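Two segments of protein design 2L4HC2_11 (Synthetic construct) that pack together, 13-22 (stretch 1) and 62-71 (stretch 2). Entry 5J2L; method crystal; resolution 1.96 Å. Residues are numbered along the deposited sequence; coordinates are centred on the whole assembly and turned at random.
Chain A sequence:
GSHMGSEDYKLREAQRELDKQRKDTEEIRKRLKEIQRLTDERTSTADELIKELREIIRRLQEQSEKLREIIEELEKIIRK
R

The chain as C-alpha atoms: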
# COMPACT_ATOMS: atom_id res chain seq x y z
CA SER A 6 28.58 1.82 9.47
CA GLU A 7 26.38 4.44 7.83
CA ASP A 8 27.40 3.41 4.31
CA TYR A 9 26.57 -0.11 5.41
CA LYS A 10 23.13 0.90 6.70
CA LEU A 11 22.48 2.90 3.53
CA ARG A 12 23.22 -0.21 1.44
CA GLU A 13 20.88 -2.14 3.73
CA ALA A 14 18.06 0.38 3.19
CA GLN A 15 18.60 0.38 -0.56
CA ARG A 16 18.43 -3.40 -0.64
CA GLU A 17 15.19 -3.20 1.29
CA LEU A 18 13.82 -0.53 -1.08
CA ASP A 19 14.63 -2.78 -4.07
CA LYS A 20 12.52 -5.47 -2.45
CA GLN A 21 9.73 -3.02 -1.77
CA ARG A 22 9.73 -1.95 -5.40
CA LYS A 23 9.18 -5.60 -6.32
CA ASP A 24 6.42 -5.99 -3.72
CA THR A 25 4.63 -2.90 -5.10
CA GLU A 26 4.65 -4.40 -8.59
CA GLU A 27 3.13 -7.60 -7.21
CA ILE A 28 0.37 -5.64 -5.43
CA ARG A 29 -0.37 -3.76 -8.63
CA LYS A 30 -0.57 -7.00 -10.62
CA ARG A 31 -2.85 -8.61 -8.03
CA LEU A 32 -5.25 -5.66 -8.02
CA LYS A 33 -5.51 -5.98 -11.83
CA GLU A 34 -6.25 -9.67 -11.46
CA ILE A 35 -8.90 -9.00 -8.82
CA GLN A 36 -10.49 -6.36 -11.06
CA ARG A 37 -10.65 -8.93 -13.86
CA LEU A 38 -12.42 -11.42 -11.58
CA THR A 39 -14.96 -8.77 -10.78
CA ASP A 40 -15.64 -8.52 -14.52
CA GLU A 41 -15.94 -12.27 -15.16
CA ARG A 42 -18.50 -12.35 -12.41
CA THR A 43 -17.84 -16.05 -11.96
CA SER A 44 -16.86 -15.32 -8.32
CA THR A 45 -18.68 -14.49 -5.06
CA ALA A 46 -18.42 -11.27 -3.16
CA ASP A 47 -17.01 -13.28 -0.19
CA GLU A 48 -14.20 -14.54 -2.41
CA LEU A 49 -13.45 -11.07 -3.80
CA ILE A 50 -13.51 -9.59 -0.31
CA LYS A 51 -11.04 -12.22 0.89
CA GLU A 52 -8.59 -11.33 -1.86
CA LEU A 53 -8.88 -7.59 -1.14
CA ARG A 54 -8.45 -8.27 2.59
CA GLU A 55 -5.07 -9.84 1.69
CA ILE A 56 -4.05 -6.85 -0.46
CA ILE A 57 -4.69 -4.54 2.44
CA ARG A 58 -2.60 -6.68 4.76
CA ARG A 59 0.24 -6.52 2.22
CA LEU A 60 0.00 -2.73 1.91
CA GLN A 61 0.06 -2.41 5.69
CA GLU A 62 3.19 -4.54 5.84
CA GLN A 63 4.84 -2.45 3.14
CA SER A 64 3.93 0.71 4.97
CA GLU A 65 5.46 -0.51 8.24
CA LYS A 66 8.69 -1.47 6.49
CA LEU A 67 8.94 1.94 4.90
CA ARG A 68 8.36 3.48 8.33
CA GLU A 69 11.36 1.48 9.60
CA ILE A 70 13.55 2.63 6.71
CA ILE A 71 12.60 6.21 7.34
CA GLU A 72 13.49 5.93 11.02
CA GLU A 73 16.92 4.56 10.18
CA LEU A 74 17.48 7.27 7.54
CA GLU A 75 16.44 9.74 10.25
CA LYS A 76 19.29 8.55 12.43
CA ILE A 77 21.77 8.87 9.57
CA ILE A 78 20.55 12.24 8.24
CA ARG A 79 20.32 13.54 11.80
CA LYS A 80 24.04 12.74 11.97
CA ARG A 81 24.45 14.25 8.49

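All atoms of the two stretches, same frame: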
# COMPACT_ATOMS: atom_id res chain seq x y z
N GLU A 13 21.97 -1.35 3.18
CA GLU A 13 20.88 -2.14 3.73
C GLU A 13 19.52 -1.57 3.32
O GLU A 13 18.65 -2.31 2.85
CB GLU A 13 20.97 -2.20 5.25
CG GLU A 13 19.86 -3.01 5.90
CD GLU A 13 19.92 -2.99 7.41
OE1 GLU A 13 20.68 -2.21 7.93
OE2 GLU A 13 19.22 -3.75 8.04
N ALA A 14 19.33 -0.28 3.53
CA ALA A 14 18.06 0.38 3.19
C ALA A 14 17.78 0.28 1.70
O ALA A 14 16.64 0.02 1.32
CB ALA A 14 18.08 1.82 3.64
N GLN A 15 18.79 0.48 0.87
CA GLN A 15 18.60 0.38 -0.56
C GLN A 15 18.20 -1.03 -0.96
O GLN A 15 17.35 -1.20 -1.83
CB GLN A 15 19.82 0.82 -1.36
CG GLN A 15 19.61 0.71 -2.87
CD GLN A 15 18.46 1.58 -3.41
OE1 GLN A 15 18.42 2.79 -3.16
NE2 GLN A 15 17.53 0.96 -4.14
N ARG A 16 18.81 -2.03 -0.34
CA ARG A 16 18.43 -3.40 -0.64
C ARG A 16 16.97 -3.60 -0.28
O ARG A 16 16.20 -4.18 -1.05
CB ARG A 16 19.33 -4.39 0.06
CG ARG A 16 20.75 -4.40 -0.46
CD ARG A 16 21.56 -5.49 0.14
NE ARG A 16 22.97 -5.34 -0.20
CZ ARG A 16 23.90 -4.84 0.64
NH1 ARG A 16 23.55 -4.47 1.85
NH2 ARG A 16 25.16 -4.73 0.25
N GLU A 17 16.57 -3.07 0.88
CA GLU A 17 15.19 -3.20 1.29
C GLU A 17 14.22 -2.46 0.35
O GLU A 17 13.11 -2.94 0.11
CB GLU A 17 14.99 -2.74 2.72
CG GLU A 17 13.54 -2.92 3.18
CD GLU A 17 13.12 -4.36 3.25
OE1 GLU A 17 13.93 -5.18 3.61
OE2 GLU A 17 11.99 -4.65 2.92
N LEU A 18 14.64 -1.30 -0.15
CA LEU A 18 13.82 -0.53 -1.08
C LEU A 18 13.66 -1.26 -2.41
O LEU A 18 12.58 -1.22 -3.01
CB LEU A 18 14.40 0.87 -1.27
CG LEU A 18 14.26 1.78 -0.05
CD1 LEU A 18 15.02 3.07 -0.29
CD2 LEU A 18 12.78 2.08 0.21
N ASP A 19 14.70 -1.97 -2.85
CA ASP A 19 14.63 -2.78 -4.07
C ASP A 19 13.53 -3.82 -3.90
O ASP A 19 12.69 -4.00 -4.79
CB ASP A 19 15.97 -3.47 -4.36
CG ASP A 19 17.07 -2.52 -4.83
OD1 ASP A 19 16.78 -1.42 -5.22
OD2 ASP A 19 18.21 -2.92 -4.78
N LYS A 20 13.54 -4.49 -2.75
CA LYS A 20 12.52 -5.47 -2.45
C LYS A 20 11.14 -4.85 -2.47
O LYS A 20 10.20 -5.42 -3.03
CB LYS A 20 12.76 -6.14 -1.09
CG LYS A 20 11.70 -7.19 -0.76
CD LYS A 20 12.00 -7.95 0.52
CE LYS A 20 11.01 -9.09 0.72
NZ LYS A 20 9.65 -8.61 1.12
N GLN A 21 11.01 -3.68 -1.85
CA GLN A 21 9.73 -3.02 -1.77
C GLN A 21 9.22 -2.67 -3.14
O GLN A 21 8.02 -2.79 -3.39
CB GLN A 21 9.79 -1.77 -0.89
CG GLN A 21 10.03 -2.07 0.58
CD GLN A 21 9.00 -3.06 1.11
OE1 GLN A 21 7.83 -3.06 0.69
NE2 GLN A 21 9.43 -3.93 2.02
N ARG A 22 10.12 -2.27 -4.04
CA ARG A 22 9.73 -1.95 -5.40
C ARG A 22 9.09 -3.19 -6.03
O ARG A 22 8.06 -3.09 -6.70
CB ARG A 22 10.91 -1.45 -6.24
CG ARG A 22 11.41 -0.05 -5.89
CD ARG A 22 12.70 0.34 -6.57
NE ARG A 22 12.62 0.41 -8.03
CZ ARG A 22 13.65 0.78 -8.84
NH1 ARG A 22 14.81 1.15 -8.34
NH2 ARG A 22 13.50 0.79 -10.16
N GLU A 62 1.84 -4.05 5.60
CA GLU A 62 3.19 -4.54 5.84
C GLU A 62 4.22 -3.68 5.13
O GLU A 62 5.26 -3.36 5.70
CB GLU A 62 3.33 -6.00 5.41
CG GLU A 62 2.58 -6.99 6.29
CD GLU A 62 2.75 -8.43 5.87
OE1 GLU A 62 3.13 -8.68 4.75
OE2 GLU A 62 2.52 -9.29 6.70
N GLN A 63 3.93 -3.29 3.90
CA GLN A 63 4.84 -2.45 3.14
C GLN A 63 5.06 -1.13 3.85
O GLN A 63 6.19 -0.67 3.99
CB GLN A 63 4.36 -2.25 1.70
CG GLN A 63 5.29 -1.37 0.89
CD GLN A 63 4.97 -1.36 -0.58
OE1 GLN A 63 3.88 -0.95 -1.03
NE2 GLN A 63 5.94 -1.83 -1.36
N SER A 64 3.97 -0.54 4.27
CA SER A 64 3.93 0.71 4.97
C SER A 64 4.81 0.67 6.22
O SER A 64 5.63 1.56 6.44
CB SER A 64 2.49 1.03 5.30
OG SER A 64 2.38 2.23 5.99
N GLU A 65 4.67 -0.39 7.02
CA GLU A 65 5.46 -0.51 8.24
C GLU A 65 6.94 -0.66 7.93
O GLU A 65 7.77 -0.07 8.62
CB GLU A 65 4.97 -1.67 9.09
CG GLU A 65 3.59 -1.41 9.69
CD GLU A 65 3.57 -0.17 10.57
OE1 GLU A 65 4.45 -0.02 11.38
OE2 GLU A 65 2.67 0.62 10.42
N LYS A 66 7.29 -1.37 6.85
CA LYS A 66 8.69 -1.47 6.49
C LYS A 66 9.25 -0.14 6.04
O LYS A 66 10.38 0.20 6.37
CB LYS A 66 8.93 -2.55 5.43
CG LYS A 66 8.89 -3.95 6.02
CD LYS A 66 10.08 -4.12 6.96
CE LYS A 66 10.05 -5.43 7.73
NZ LYS A 66 11.19 -5.51 8.70
N LEU A 67 8.44 0.65 5.33
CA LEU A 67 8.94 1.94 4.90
C LEU A 67 9.14 2.84 6.11
O LEU A 67 10.07 3.64 6.14
CB LEU A 67 7.98 2.59 3.89
CG LEU A 67 7.90 1.87 2.55
CD1 LEU A 67 6.91 2.60 1.64
CD2 LEU A 67 9.29 1.77 1.95
N ARG A 68 8.26 2.70 7.11
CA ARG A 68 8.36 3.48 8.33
C ARG A 68 9.71 3.20 9.00
O ARG A 68 10.39 4.13 9.45
CB ARG A 68 7.19 3.18 9.25
CG ARG A 68 7.10 4.00 10.53
CD ARG A 68 5.82 3.71 11.27
NE ARG A 68 4.66 4.08 10.45
CZ ARG A 68 4.17 5.34 10.31
NH1 ARG A 68 4.69 6.35 10.97
NH2 ARG A 68 3.15 5.60 9.50
N GLU A 69 10.09 1.92 9.03
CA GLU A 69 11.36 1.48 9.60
C GLU A 69 12.56 2.09 8.86
O GLU A 69 13.50 2.58 9.50
CB GLU A 69 11.46 -0.06 9.58
CG GLU A 69 10.52 -0.74 10.57
CD GLU A 69 10.52 -2.26 10.51
OE1 GLU A 69 11.29 -2.83 9.76
OE2 GLU A 69 9.73 -2.85 11.22
N ILE A 70 12.50 2.07 7.53
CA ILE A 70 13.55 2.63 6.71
C ILE A 70 13.69 4.10 7.00
O ILE A 70 14.80 4.59 7.20
CB ILE A 70 13.28 2.39 5.20
CG1 ILE A 70 13.40 0.90 4.88
CG2 ILE A 70 14.23 3.23 4.34
CD1 ILE A 70 12.87 0.53 3.52
N ILE A 71 12.57 4.79 7.05
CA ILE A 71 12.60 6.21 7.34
C ILE A 71 13.25 6.50 8.68
O ILE A 71 14.08 7.40 8.77
CB ILE A 71 11.19 6.82 7.26
CG1 ILE A 71 10.73 6.81 5.79
CG2 ILE A 71 11.20 8.22 7.85
CD1 ILE A 71 9.26 7.12 5.61

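Two helical segments of one chain pack side by side here, running nearly antiparallel: their N-to-C directions make an angle of 160°, and their axes approach to 10.7 Å. Because the directions oppose, stepping forward along stretch 1 means stepping backward along stretch 2, so A14 lies nearest I70, L18 nearest L67, and Q21 nearest Q63. The contact is modest, burying 362 Å² in all, and combines an apolar patch at one end with a polar one at the other.

E13 makes no contact across the interface. The first to do so is A14, whose CA-to-CB bond points toward the other helix. Here the backbones come closest in the register, with A14 CA 6.1 Å from I70 CA. With the backbones this near, a methyl suffices to meet the I70 side chain: A14 CB lies 4.2 Å from I70 CG2, an apolar contact made without any rotamer to fix. Q15 points away and instead braces its own helix, its NE2 donating to D19 OD1 at 2.7 Å, one turn on. R16 is exposed and also out of reach.

E17 shows how a charged residue can serve at a boundary. Its CB points toward stretch 2, and its methylene carbon acts as a hydrocarbon surface, with E17 CG only 3.5 Å from I70 CD1. Chi1 near 180° and chi2 near 65° (t, p) accompany a carboxylate that accepts a hydrogen bond from within its own helix: Q21 NE2 donates to E17 OE2 at 2.8 Å. The aliphatic part thus packs while one carboxylate oxygen, OE2, is engaged by Q21.

L18 starts out sideways, but its end comes nearer. In the m, t rotamer, L18 CD2 reaches both I70 CD1, at 3.7 Å, and L67 CD2, at 3.9 Å. L67, also m, t and sideways at its CB, brings its own end inward to meet it. The branched leucines and I70 are buried, as suits side chains with nothing to offer water; I70, pointing toward stretch 1, touches A14, E17 and L18 in turn and gives up 80 Å² to the contact.

D19 and K20 make no contact across the interface, and the next residue to cross it is Q21, which with 85 Å² covered is the most extensively buried by its partner. An amide suits this place because it can donate and accept at once. Q21 OE1 accepts from Q63 NE2 at 3.0 Å, with an N-H...acceptor angle of 149°, while Q21 NE2 donates to E17 OE2. The m, m rotamer curls the side chain, and its carbon portion is used too: Q21 CG lies 4.1 Å from L67 CD2. Q63, sideways at CB, extends through t, t to deliver its amide. Beside them K66 contributes carbon rather than charge to the interface: Q21 NE2 sits 3.7 Å from K66 CB, while K66 NZ forms a salt bridge with E69 OE1 at 2.9 Å. R22 points away and closes the segment without joining the contact.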